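Local atomic coordinates of putative xanthine dehydrogenase YAGS fad-binding subunit (Escherichia coli, PDB entry 5G5G), a protein that probably oxidises aldehydes to carboxylic acids as the molybdenum-bearing subunit of a periplasmic aldehyde oxidase, holding the pterin cytosine dinucleotide cofactor. Residues C[613-618]-C[676-681]; C[439-444]-C[580-585]; C[621-626]-C[670-675]. All blocks are in the same frame, centred on the assembly; numbering follows the deposited sequence.

Interaction 1 (C[613-618]-C[676-681]). With MCN (pterin cytosine dinucleotide), chain Y.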
loop_
_atom_site.group_PDB
_atom_site.type_symbol
_atom_site.label_atom_id
_atom_site.label_comp_id
_atom_site.label_asym_id
_atom_site.label_seq_id
_atom_site.Cartn_x
_atom_site.Cartn_y
_atom_site.Cartn_z
ATOM N N ALA C 613 25.134 6.561 3.826
ATOM C CA ALA C 613 24.951 5.531 2.801
ATOM C C ALA C 613 25.938 5.736 1.642
ATOM O O ALA C 613 25.625 5.617 0.451
ATOM C CB ALA C 613 23.511 5.580 2.324
ATOM N N GLY C 614 27.175 6.002 1.994
ATOM C CA GLY C 614 28.210 6.377 0.987
ATOM C C GLY C 614 27.934 7.715 0.307
ATOM O O GLY C 614 27.129 8.518 0.777
ATOM N N ARG C 615 28.557 7.901 -0.840
ATOM C CA ARG C 615 28.267 9.068 -1.710
ATOM C C ARG C 615 26.853 8.967 -2.231
ATOM O O ARG C 615 26.495 7.935 -2.807
ATOM C CB ARG C 615 29.244 9.095 -2.865
ATOM C CG ARG C 615 28.851 10.075 -3.992
ATOM C CD ARG C 615 29.950 10.133 -5.015
ATOM N NE ARG C 615 31.141 10.822 -4.545
ATOM C CZ ARG C 615 32.362 10.668 -5.073
ATOM N NH1 ARG C 615 32.607 9.752 -6.024
ATOM N NH2 ARG C 615 33.374 11.408 -4.618
ATOM N N ILE C 616 26.059 10.004 -2.023
ATOM C CA ILE C 616 24.715 10.039 -2.566
ATOM C C ILE C 616 24.745 10.501 -4.018
ATOM O O ILE C 616 25.329 11.540 -4.358
ATOM C CB ILE C 616 23.816 10.975 -1.719
ATOM C CG1 ILE C 616 23.744 10.436 -0.272
ATOM C CG2 ILE C 616 22.459 11.130 -2.386
ATOM C CD1 ILE C 616 23.080 9.113 -0.123
ATOM N N LEU C 617 24.127 9.717 -4.876
ATOM C CA LEU C 617 24.173 9.921 -6.304
ATOM C C LEU C 617 23.151 10.968 -6.802
ATOM O O LEU C 617 23.430 11.706 -7.745
ATOM C CB LEU C 617 24.053 8.586 -7.006
ATOM C CG LEU C 617 25.105 7.502 -6.683
ATOM C CD1 LEU C 617 24.865 6.189 -7.441
ATOM C CD2 LEU C 617 26.509 8.007 -6.949
ATOM N N ASN C 618 22.000 11.039 -6.156
ATOM C CA ASN C 618 21.012 12.071 -6.443
ATOM C C ASN C 618 20.261 12.375 -5.182
ATOM O O ASN C 618 19.435 11.565 -4.717
ATOM C CB ASN C 618 20.072 11.619 -7.565
ATOM C CG ASN C 618 19.064 12.655 -7.915
ATOM O OD1 ASN C 618 18.487 13.304 -7.029
ATOM N ND2 ASN C 618 18.774 12.781 -9.220
ATOM N N ASP C 676 27.913 13.101 4.247
ATOM C CA ASP C 676 28.908 12.762 3.202
ATOM C C ASP C 676 29.561 11.485 3.765
ATOM O O ASP C 676 30.239 11.558 4.780
ATOM C CB ASP C 676 30.062 13.830 3.042
ATOM C CG ASP C 676 29.771 15.029 2.048
ATOM O OD1 ASP C 676 28.674 15.065 1.452
ATOM O OD2 ASP C 676 30.667 15.968 1.884
ATOM N N ASP C 677 29.366 10.354 3.154
ATOM C CA ASP C 677 29.878 9.138 3.681
ATOM C C ASP C 677 30.657 8.405 2.589
ATOM O O ASP C 677 30.757 7.203 2.599
ATOM C CB ASP C 677 28.677 8.371 4.172
ATOM C CG ASP C 677 29.017 7.134 4.904
ATOM O OD1 ASP C 677 29.846 7.227 5.870
ATOM O OD2 ASP C 677 28.418 6.055 4.554
ATOM N N THR C 678 31.261 9.173 1.695
ATOM C CA THR C 678 31.989 8.668 0.509
ATOM C C THR C 678 32.892 7.503 0.903
ATOM O O THR C 678 33.754 7.653 1.812
ATOM C CB THR C 678 32.870 9.808 -0.070
ATOM O OG1 THR C 678 31.997 10.885 -0.420
ATOM C CG2 THR C 678 33.620 9.394 -1.278
ATOM N N ASP C 679 32.669 6.351 0.272
ATOM C CA ASP C 679 33.288 5.109 0.713
ATOM C C ASP C 679 34.029 4.474 -0.425
ATOM O O ASP C 679 33.455 3.705 -1.163
ATOM C CB ASP C 679 32.260 4.133 1.317
ATOM C CG ASP C 679 32.936 3.009 2.136
ATOM O OD1 ASP C 679 34.163 2.798 1.949
ATOM O OD2 ASP C 679 32.251 2.413 3.001
ATOM N N PRO C 680 35.322 4.767 -0.555
ATOM C CA PRO C 680 36.102 4.171 -1.656
ATOM C C PRO C 680 36.324 2.661 -1.559
ATOM O O PRO C 680 36.772 2.075 -2.546
ATOM C CB PRO C 680 37.428 4.890 -1.605
ATOM C CG PRO C 680 37.499 5.575 -0.316
ATOM C CD PRO C 680 36.158 5.641 0.313
ATOM N N ILE C 681 35.984 2.034 -0.427
ATOM C CA ILE C 681 36.090 0.576 -0.311
ATOM C C ILE C 681 34.948 -0.108 -1.082
ATOM O O ILE C 681 35.056 -1.269 -1.479
ATOM C CB ILE C 681 36.184 0.164 1.164
ATOM C CG1 ILE C 681 37.572 0.640 1.683
ATOM C CG2 ILE C 681 36.033 -1.327 1.340
ATOM C CD1 ILE C 681 37.656 0.657 3.175
HETATM N N1 MCN Y . 20.487 6.391 -4.288
HETATM C C2 MCN Y . 21.279 7.602 -4.526
HETATM N N3 MCN Y . 22.640 7.263 -3.919
HETATM C C4 MCN Y . 23.086 6.244 -3.205
HETATM C C5 MCN Y . 22.125 5.088 -3.206
HETATM C C6 MCN Y . 20.916 5.245 -3.660
HETATM O O2 MCN Y . 21.013 8.552 -5.051
HETATM N N4 MCN Y . 24.224 6.097 -2.625
HETATM C "C1'" MCN Y . 19.089 6.601 -4.629
HETATM C C2D MCN Y . 18.853 6.552 -6.185
HETATM O "O2'" MCN Y . 17.700 7.321 -6.519
HETATM C "C3'" MCN Y . 18.618 5.135 -6.319
HETATM C C4D MCN Y . 17.739 4.575 -5.111
HETATM O O4D MCN Y . 18.294 5.536 -4.090
HETATM O "O3'" MCN Y . 17.941 4.647 -7.533
HETATM C "C5'" MCN Y . 17.856 3.278 -4.560
HETATM O "O5'" MCN Y . 19.127 2.698 -4.741
HETATM P PA MCN Y . 19.514 1.481 -3.863
HETATM O O1A MCN Y . 20.765 0.869 -4.491
HETATM O O2A MCN Y . 19.481 1.852 -2.421
HETATM O O3A MCN Y . 18.243 0.398 -4.095
HETATM P PB MCN Y . 18.140 -0.580 -5.333
HETATM O O1B MCN Y . 18.838 -1.839 -5.046
HETATM O O2B MCN Y . 18.454 0.165 -6.589
HETATM O O3B MCN Y . 16.576 -0.747 -5.342
HETATM C C10 MCN Y . 15.949 -1.772 -4.461
HETATM C "C9'" MCN Y . 15.341 -1.212 -3.224
HETATM C "C8'" MCN Y . 14.849 -2.480 -2.336
HETATM S "S8'" MCN Y . 15.830 -3.825 -2.144
HETATM C "C7'" MCN Y . 13.657 -2.450 -1.991
HETATM S "S7'" MCN Y . 12.876 -3.840 -1.182
HETATM C "C6'" MCN Y . 12.798 -1.148 -1.989
HETATM C C7 MCN Y . 13.820 0.031 -2.353
HETATM O "O9'" MCN Y . 14.508 -0.212 -3.512
HETATM N "N5'" MCN Y . 11.863 -1.354 -3.215
HETATM C C4A MCN Y . 11.155 -0.158 -3.774
HETATM N "N8'" MCN Y . 13.003 1.235 -2.614
HETATM C C4B MCN Y . 11.920 1.163 -3.416
HETATM N "N1'" MCN Y . 11.274 2.349 -3.766
HETATM C "C2'" MCN Y . 10.302 2.408 -4.771
HETATM N "N2'" MCN Y . 9.708 3.458 -5.079
HETATM N "N3'" MCN Y . 9.682 1.216 -5.027
HETATM C "C4'" MCN Y . 10.093 -0.086 -4.790
HETATM O "O4'" MCN Y . 9.634 -1.214 -5.050
#

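Interaction 2 (C[439-444]-C[580-585])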
loop_
_atom_site.group_PDB
_atom_site.type_symbol
_atom_site.label_atom_id
_atom_site.label_comp_id
_atom_site.label_asym_id
_atom_site.label_seq_id
_atom_site.Cartn_x
_atom_site.Cartn_y
_atom_site.Cartn_z
ATOM N N PHE C 439 20.513 0.278 10.451
ATOM C CA PHE C 439 21.671 -0.484 10.042
ATOM C C PHE C 439 21.248 -1.365 8.896
ATOM O O PHE C 439 20.216 -2.043 8.989
ATOM C CB PHE C 439 22.139 -1.360 11.199
ATOM C CG PHE C 439 23.276 -2.295 10.835
ATOM C CD1 PHE C 439 24.568 -1.814 10.839
ATOM C CD2 PHE C 439 23.023 -3.595 10.347
ATOM C CE1 PHE C 439 25.633 -2.638 10.462
ATOM C CE2 PHE C 439 24.068 -4.421 9.916
ATOM C CZ PHE C 439 25.372 -3.921 9.996
ATOM N N ARG C 440 22.083 -1.433 7.861
ATOM C CA ARG C 440 21.843 -2.338 6.708
ATOM C C ARG C 440 23.141 -2.525 5.981
ATOM O O ARG C 440 23.845 -1.546 5.723
ATOM C CB ARG C 440 20.788 -1.762 5.782
ATOM C CG ARG C 440 20.339 -2.669 4.647
ATOM C CD ARG C 440 19.535 -3.880 5.093
ATOM N NE ARG C 440 19.191 -4.675 3.931
ATOM C CZ ARG C 440 18.650 -5.893 3.949
ATOM N NH1 ARG C 440 18.407 -6.519 5.104
ATOM N NH2 ARG C 440 18.349 -6.503 2.804
ATOM N N ASN C 441 23.498 -3.760 5.695
ATOM C CA ASN C 441 24.734 -4.013 5.001
ATOM C C ASN C 441 24.755 -3.445 3.553
ATOM O O ASN C 441 23.699 -3.193 2.945
ATOM C CB ASN C 441 25.068 -5.500 5.020
ATOM C CG ASN C 441 25.564 -5.966 6.388
ATOM O OD1 ASN C 441 26.235 -5.225 7.097
ATOM N ND2 ASN C 441 25.272 -7.198 6.739
ATOM N N ASN C 442 25.971 -3.252 3.060
ATOM C CA ASN C 442 26.193 -2.875 1.689
ATOM C C ASN C 442 26.710 -4.101 0.961
ATOM O O ASN C 442 27.724 -4.646 1.352
ATOM C CB ASN C 442 27.206 -1.753 1.590
ATOM C CG ASN C 442 27.438 -1.316 0.181
ATOM O OD1 ASN C 442 26.517 -0.866 -0.468
ATOM N ND2 ASN C 442 28.674 -1.441 -0.303
ATOM N N LEU C 443 26.031 -4.520 -0.101
ATOM C CA LEU C 443 26.326 -5.769 -0.811
ATOM C C LEU C 443 26.770 -5.469 -2.247
ATOM O O LEU C 443 26.337 -4.503 -2.832
ATOM C CB LEU C 443 25.071 -6.649 -0.851
ATOM C CG LEU C 443 24.444 -7.013 0.501
ATOM C CD1 LEU C 443 23.146 -7.820 0.272
ATOM C CD2 LEU C 443 25.409 -7.782 1.402
ATOM N N LEU C 444 27.653 -6.310 -2.794
ATOM C CA LEU C 444 28.207 -6.087 -4.102
ATOM C C LEU C 444 27.902 -7.285 -4.977
ATOM O O LEU C 444 28.048 -8.399 -4.527
ATOM C CB LEU C 444 29.716 -5.959 -4.030
ATOM C CG LEU C 444 30.345 -4.730 -3.362
ATOM C CD1 LEU C 444 29.706 -3.439 -3.830
ATOM C CD2 LEU C 444 30.316 -4.832 -1.849
ATOM N N GLU C 580 37.338 -8.398 3.553
ATOM C CA GLU C 580 38.379 -7.696 4.275
ATOM C C GLU C 580 37.828 -6.630 5.256
ATOM O O GLU C 580 38.370 -6.445 6.367
ATOM C CB GLU C 580 39.364 -7.057 3.279
ATOM C CG GLU C 580 40.420 -6.264 4.007
ATOM C CD GLU C 580 41.584 -5.851 3.141
ATOM O OE1 GLU C 580 41.463 -5.961 1.887
ATOM O OE2 GLU C 580 42.564 -5.386 3.767
ATOM N N TYR C 581 36.794 -5.926 4.821
ATOM C CA TYR C 581 36.119 -4.923 5.599
ATOM C C TYR C 581 34.669 -5.313 5.742
ATOM O O TYR C 581 34.115 -5.975 4.860
ATOM C CB TYR C 581 36.155 -3.589 4.882
ATOM C CG TYR C 581 37.514 -2.987 4.767
ATOM C CD1 TYR C 581 38.328 -3.288 3.685
ATOM C CD2 TYR C 581 38.007 -2.138 5.766
ATOM C CE1 TYR C 581 39.582 -2.724 3.559
ATOM C CE2 TYR C 581 39.265 -1.570 5.647
ATOM C CZ TYR C 581 40.043 -1.886 4.543
ATOM O OH TYR C 581 41.286 -1.379 4.412
ATOM N N GLN C 582 34.010 -4.806 6.785
ATOM C CA GLN C 582 32.566 -4.910 6.862
ATOM C C GLN C 582 31.992 -3.631 6.242
ATOM O O GLN C 582 32.295 -2.524 6.705
ATOM C CB GLN C 582 32.100 -5.031 8.327
ATOM C CG GLN C 582 30.603 -5.165 8.474
ATOM C CD GLN C 582 30.066 -6.370 7.745
ATOM O OE1 GLN C 582 30.565 -7.490 7.886
ATOM N NE2 GLN C 582 29.088 -6.149 6.964
ATOM N N GLN C 583 31.201 -3.766 5.179
ATOM C CA GLN C 583 30.622 -2.609 4.500
ATOM C C GLN C 583 29.160 -2.528 4.908
ATOM O O GLN C 583 28.360 -3.455 4.644
ATOM C CB GLN C 583 30.721 -2.734 2.995
ATOM C CG GLN C 583 32.143 -2.941 2.504
ATOM C CD GLN C 583 32.247 -2.880 0.991
ATOM O OE1 GLN C 583 31.436 -2.229 0.320
ATOM N NE2 GLN C 583 33.255 -3.568 0.449
ATOM N N SER C 584 28.806 -1.420 5.546
ATOM C CA SER C 584 27.424 -1.255 5.994
ATOM C C SER C 584 27.022 0.211 5.840
ATOM O O SER C 584 27.845 1.094 5.459
ATOM C CB SER C 584 27.285 -1.688 7.488
ATOM O OG SER C 584 27.827 -3.007 7.704
ATOM N N THR C 585 25.748 0.416 6.107
ATOM C CA THR C 585 25.095 1.709 6.113
ATOM C C THR C 585 24.346 1.909 7.408
ATOM O O THR C 585 23.906 0.946 8.032
ATOM C CB THR C 585 24.154 1.853 4.883
ATOM O OG1 THR C 585 23.028 0.978 5.002
ATOM C CG2 THR C 585 24.933 1.585 3.607
#

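Interaction 3 (C[621-626]-C[670-675]). With MCN (pterin cytosine dinucleotide), chain Y.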
loop_
_atom_site.group_PDB
_atom_site.type_symbol
_atom_site.label_atom_id
_atom_site.label_comp_id
_atom_site.label_asym_id
_atom_site.label_seq_id
_atom_site.Cartn_x
_atom_site.Cartn_y
_atom_site.Cartn_z
ATOM N N THR C 621 16.221 12.099 -5.394
ATOM C CA THR C 621 15.625 10.778 -5.457
ATOM C C THR C 621 16.018 9.946 -4.247
ATOM O O THR C 621 15.210 9.132 -3.784
ATOM C CB THR C 621 15.956 10.062 -6.757
ATOM O OG1 THR C 621 17.385 9.972 -6.941
ATOM C CG2 THR C 621 15.404 10.838 -7.969
ATOM N N ALA C 622 17.209 10.197 -3.689
ATOM C CA ALA C 622 17.622 9.516 -2.439
ATOM C C ALA C 622 16.714 9.974 -1.285
ATOM O O ALA C 622 16.270 9.156 -0.457
ATOM C CB ALA C 622 19.080 9.755 -2.110
ATOM N N ARG C 623 16.465 11.267 -1.192
ATOM C CA ARG C 623 15.542 11.737 -0.168
ATOM C C ARG C 623 14.164 11.071 -0.337
ATOM O O ARG C 623 13.568 10.638 0.641
ATOM C CB ARG C 623 15.431 13.231 -0.145
ATOM C CG ARG C 623 14.384 13.698 0.858
ATOM C CD ARG C 623 14.400 15.178 1.031
ATOM N NE ARG C 623 13.323 15.577 1.955
ATOM C CZ ARG C 623 12.054 15.699 1.579
ATOM N NH1 ARG C 623 11.708 15.480 0.331
ATOM N NH2 ARG C 623 11.133 16.062 2.458
ATOM N N SER C 624 13.701 10.958 -1.582
ATOM C CA SER C 624 12.420 10.273 -1.792
ATOM C C SER C 624 12.405 8.858 -1.266
ATOM O O SER C 624 11.403 8.403 -0.697
ATOM C CB SER C 624 12.040 10.351 -3.268
ATOM O OG SER C 624 11.572 11.691 -3.571
ATOM N N GLN C 625 13.500 8.173 -1.466
ATOM C CA GLN C 625 13.588 6.840 -0.962
ATOM C C GLN C 625 13.414 6.763 0.563
ATOM O O GLN C 625 12.808 5.889 1.072
ATOM C CB GLN C 625 14.953 6.246 -1.269
ATOM C CG GLN C 625 15.119 5.802 -2.702
ATOM C CD GLN C 625 14.172 4.675 -3.031
ATOM O OE1 GLN C 625 13.163 4.882 -3.664
ATOM N NE2 GLN C 625 14.478 3.541 -2.549
ATOM N N VAL C 626 14.028 7.710 1.244
ATOM C CA VAL C 626 14.030 7.717 2.681
ATOM C C VAL C 626 12.681 8.166 3.252
ATOM O O VAL C 626 12.186 7.565 4.208
ATOM C CB VAL C 626 15.206 8.533 3.231
ATOM C CG1 VAL C 626 15.181 8.526 4.731
ATOM C CG2 VAL C 626 16.488 7.877 2.759
ATOM N N GLN C 670 8.423 15.382 7.270
ATOM C CA GLN C 670 9.506 14.364 7.147
ATOM C C GLN C 670 10.798 15.010 6.607
ATOM O O GLN C 670 10.831 15.496 5.465
ATOM C CB GLN C 670 9.082 13.233 6.252
ATOM C CG GLN C 670 7.916 12.433 6.799
ATOM C CD GLN C 670 7.395 11.391 5.795
ATOM O OE1 GLN C 670 7.350 11.616 4.562
ATOM N NE2 GLN C 670 6.979 10.272 6.320
ATOM N N GLU C 671 11.842 15.011 7.426
ATOM C CA GLU C 671 13.145 15.599 7.062
ATOM C C GLU C 671 14.203 14.517 6.951
ATOM O O GLU C 671 14.176 13.535 7.666
ATOM C CB GLU C 671 13.585 16.640 8.065
ATOM C CG GLU C 671 12.638 17.833 8.132
ATOM C CD GLU C 671 12.654 18.677 6.850
ATOM O OE1 GLU C 671 13.749 18.777 6.210
ATOM O OE2 GLU C 671 11.555 19.211 6.474
ATOM N N VAL C 672 15.093 14.686 5.992
ATOM C CA VAL C 672 16.171 13.747 5.751
ATOM C C VAL C 672 17.491 14.520 5.634
ATOM O O VAL C 672 17.535 15.533 4.940
ATOM C CB VAL C 672 15.962 12.934 4.469
ATOM C CG1 VAL C 672 17.115 11.941 4.275
ATOM C CG2 VAL C 672 14.643 12.163 4.455
ATOM N N ILE C 673 18.563 14.013 6.261
ATOM C CA ILE C 673 19.918 14.602 6.091
ATOM C C ILE C 673 20.810 13.442 5.692
ATOM O O ILE C 673 20.795 12.411 6.376
ATOM C CB ILE C 673 20.437 15.216 7.386
ATOM C CG1 ILE C 673 19.593 16.458 7.769
ATOM C CG2 ILE C 673 21.921 15.606 7.272
ATOM C CD1 ILE C 673 19.896 17.013 9.128
ATOM N N PHE C 674 21.586 13.631 4.632
ATOM C CA PHE C 674 22.601 12.664 4.245
ATOM C C PHE C 674 23.951 13.163 4.654
ATOM O O PHE C 674 24.362 14.227 4.220
ATOM C CB PHE C 674 22.590 12.401 2.753
ATOM C CG PHE C 674 21.316 11.745 2.285
ATOM C CD1 PHE C 674 21.073 10.410 2.604
ATOM C CD2 PHE C 674 20.431 12.442 1.519
ATOM C CE1 PHE C 674 19.899 9.768 2.177
ATOM C CE2 PHE C 674 19.257 11.817 1.099
ATOM C CZ PHE C 674 18.996 10.501 1.452
ATOM N N LEU C 675 24.643 12.411 5.492
ATOM C CA LEU C 675 26.043 12.699 5.740
ATOM C C LEU C 675 26.854 12.351 4.505
ATOM O O LEU C 675 26.504 11.423 3.750
ATOM C CB LEU C 675 26.549 11.853 6.934
ATOM C CG LEU C 675 25.848 12.148 8.265
ATOM C CD1 LEU C 675 26.539 11.425 9.430
ATOM C CD2 LEU C 675 25.793 13.610 8.590
HETATM N N1 MCN Y . 20.487 6.391 -4.288
HETATM C C2 MCN Y . 21.279 7.602 -4.526
HETATM N N3 MCN Y . 22.640 7.263 -3.919
HETATM C C4 MCN Y . 23.086 6.244 -3.205
HETATM C C5 MCN Y . 22.125 5.088 -3.206
HETATM C C6 MCN Y . 20.916 5.245 -3.660
HETATM O O2 MCN Y . 21.013 8.552 -5.051
HETATM N N4 MCN Y . 24.224 6.097 -2.625
HETATM C "C1'" MCN Y . 19.089 6.601 -4.629
HETATM C C2D MCN Y . 18.853 6.552 -6.185
HETATM O "O2'" MCN Y . 17.700 7.321 -6.519
HETATM C "C3'" MCN Y . 18.618 5.135 -6.319
HETATM C C4D MCN Y . 17.739 4.575 -5.111
HETATM O O4D MCN Y . 18.294 5.536 -4.090
HETATM O "O3'" MCN Y . 17.941 4.647 -7.533
HETATM C "C5'" MCN Y . 17.856 3.278 -4.560
HETATM O "O5'" MCN Y . 19.127 2.698 -4.741
HETATM P PA MCN Y . 19.514 1.481 -3.863
HETATM O O1A MCN Y . 20.765 0.869 -4.491
HETATM O O2A MCN Y . 19.481 1.852 -2.421
HETATM O O3A MCN Y . 18.243 0.398 -4.095
HETATM P PB MCN Y . 18.140 -0.580 -5.333
HETATM O O1B MCN Y . 18.838 -1.839 -5.046
HETATM O O2B MCN Y . 18.454 0.165 -6.589
HETATM O O3B MCN Y . 16.576 -0.747 -5.342
HETATM C C10 MCN Y . 15.949 -1.772 -4.461
HETATM C "C9'" MCN Y . 15.341 -1.212 -3.224
HETATM C "C8'" MCN Y . 14.849 -2.480 -2.336
HETATM S "S8'" MCN Y . 15.830 -3.825 -2.144
HETATM C "C7'" MCN Y . 13.657 -2.450 -1.991
HETATM S "S7'" MCN Y . 12.876 -3.840 -1.182
HETATM C "C6'" MCN Y . 12.798 -1.148 -1.989
HETATM C C7 MCN Y . 13.820 0.031 -2.353
HETATM O "O9'" MCN Y . 14.508 -0.212 -3.512
HETATM N "N5'" MCN Y . 11.863 -1.354 -3.215
HETATM C C4A MCN Y . 11.155 -0.158 -3.774
HETATM N "N8'" MCN Y . 13.003 1.235 -2.614
HETATM C C4B MCN Y . 11.920 1.163 -3.416
HETATM N "N1'" MCN Y . 11.274 2.349 -3.766
HETATM C "C2'" MCN Y . 10.302 2.408 -4.771
HETATM N "N2'" MCN Y . 9.708 3.458 -5.079
HETATM N "N3'" MCN Y . 9.682 1.216 -5.027
HETATM C "C4'" MCN Y . 10.093 -0.086 -4.790
HETATM O "O4'" MCN Y . 9.634 -1.214 -5.050
HETATM O O HOH W 1 14.511 16.958 4.164
#

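Interaction 1 (C[613-618]-C[676-681])
D677 reaches across to the backbone of G614 and takes its N-H on OD2, 2.8 Å from G614 N, in a nearly straight bond (162°) that uses the anti lone pair of the carboxylate. CB points toward the other loop, and with CG anti to the backbone N (chi1 -173°) the short aspartate brings OD2 to G614 N. The chains press close here: G614 CA lies 3.1 Å from D677 O in a CA-H...O contact. Glycine suits the place because its positive phi (66°) is strained for most other residues. One residue on, R615 and T678 run side by side in the same direction, with T678 CG2 over one face of the guanidinium, 3.9 Å from R615 NH2, whose salt bridge is to D13. The loop thus fixed reads the cytosine of the cofactor: R615 O accepts from MCN N4 at 2.9 Å, L617 N gives a straight bond to MCN N3 (3.0 Å), and N618 N a more bent one to MCN O2 (2.9 Å). The contact joins the loop between strand 602-612 and helix 619-638, whose N-cap is N618, to the loop that follows strand 669-674.

Interaction 2 (C[439-444]-C[580-585])
R440 and T585 form an antiparallel hydrogen-bonded pair in which R440 O is gripped twice, by T585 N at 2.8 Å and by T585 OG1 at 2.7 Å, from opposite faces of its carbonyl plane. The hydroxyl gets there because chi1 of T585 (69°) sets OG1 between its own backbone N and carbonyl carbon; threonine thus serves as both strand former and second donor. R440 N returns a bond to T585 O. The next pair, N441 with S584, is non-hydrogen-bonded, and here side chains supply the polar link: S584 OG donates to N441 OD1 at 2.8 Å, lying in the carbonyl plane of the amide. The small serine also lets the ring of F439 close in, its CZ 3.5 Å from S584 OG. A leucine in place of N441 would probably leave the buried S584 hydroxyl without this acceptor. Beyond the pair the chains diverge, yet N442 still bonds twice to Q583: N442 N to Q583 O at 2.9 Å, with the donor well above the carbonyl plane, and N442 ND2 to Q583 OE1 at 2.9 Å, the two amides turned 27° apart. The L444 side chain crosses that of Q583 at about a right angle, its methyl CD2 packing against the end of the amide, 3.6 Å from Q583 OE1. Further out, S682 takes a second bond from N442 ND2, K688 donates to S584 O, and R394 donates to Q582 OE1. The guanidinium of R440 leaves the strand pair to form salt bridges with E354 and E692, the latter in the molybdenum pocket, and the nearest atoms of its side chain and the dioxothiomolybdenum ion are about 5 Å apart. The arrangement is an antiparallel strand pair, 429-441 with 584-596, splaying apart at its end beside the molybdenum site.

Interaction 3 (C[621-626]-C[670-675])
A single water is gripped from three sides: it accepts from R623 NE (2.9 Å) and V672 N (3.0 Å) and donates to E671 OE1 (2.8 Å), tying helix to strand. Beside it R623 NH2 gives a bond to Q670 O at 3.1 Å, nearly along the C=O axis though bent at the hydrogen (137°). The arginine spans this distance with its methylenes stretched out as far as NE, and its CG lies 3.9 Å from V672 CG2; NH1 is bonded to a polar side chain of another protein chain. Most of the rest is apolar. V626 and V672, beta-branched and compact, cross obliquely with V626 CG1 3.7 Å from V672 CG2. F674 and V626 pass in opposite senses, and the ring sets its edge against the helix, CZ 3.6 Å from A622 CB, where the small alanine admits it; V672 of the same strand places CG1 over one face, offset toward the rim. On the cofactor side T621 OG1 is 2.7 Å from MCN O2'. The division of labour implies that packing holds the helix against the sheet, while R623 and its water satisfy strand polar groups and may soften the charge of E671.

Along the chain interaction 2 closes first; interaction 1 then opens, with interaction 3 nested inside the loop that it closes. Centres of interactions 1 and 2 lie about 12 Å apart, those of 1 and 3 about 14 Å, those of 2 and 3 about 19 Å. Interaction 1 touches both others, A613 packing on T585 and I616 on F674 and A622, whereas 2 and 3 do not meet. Strands 429-441, 584-596, 602-612 and 669-674 are neighbours in one mixed sheet that interactions 2 and 3 both reach. Interactions 1 and 3 share the cofactor; thus one sheet and its loops connect the cofactor's cytosine end with the molybdenum site approached by R440.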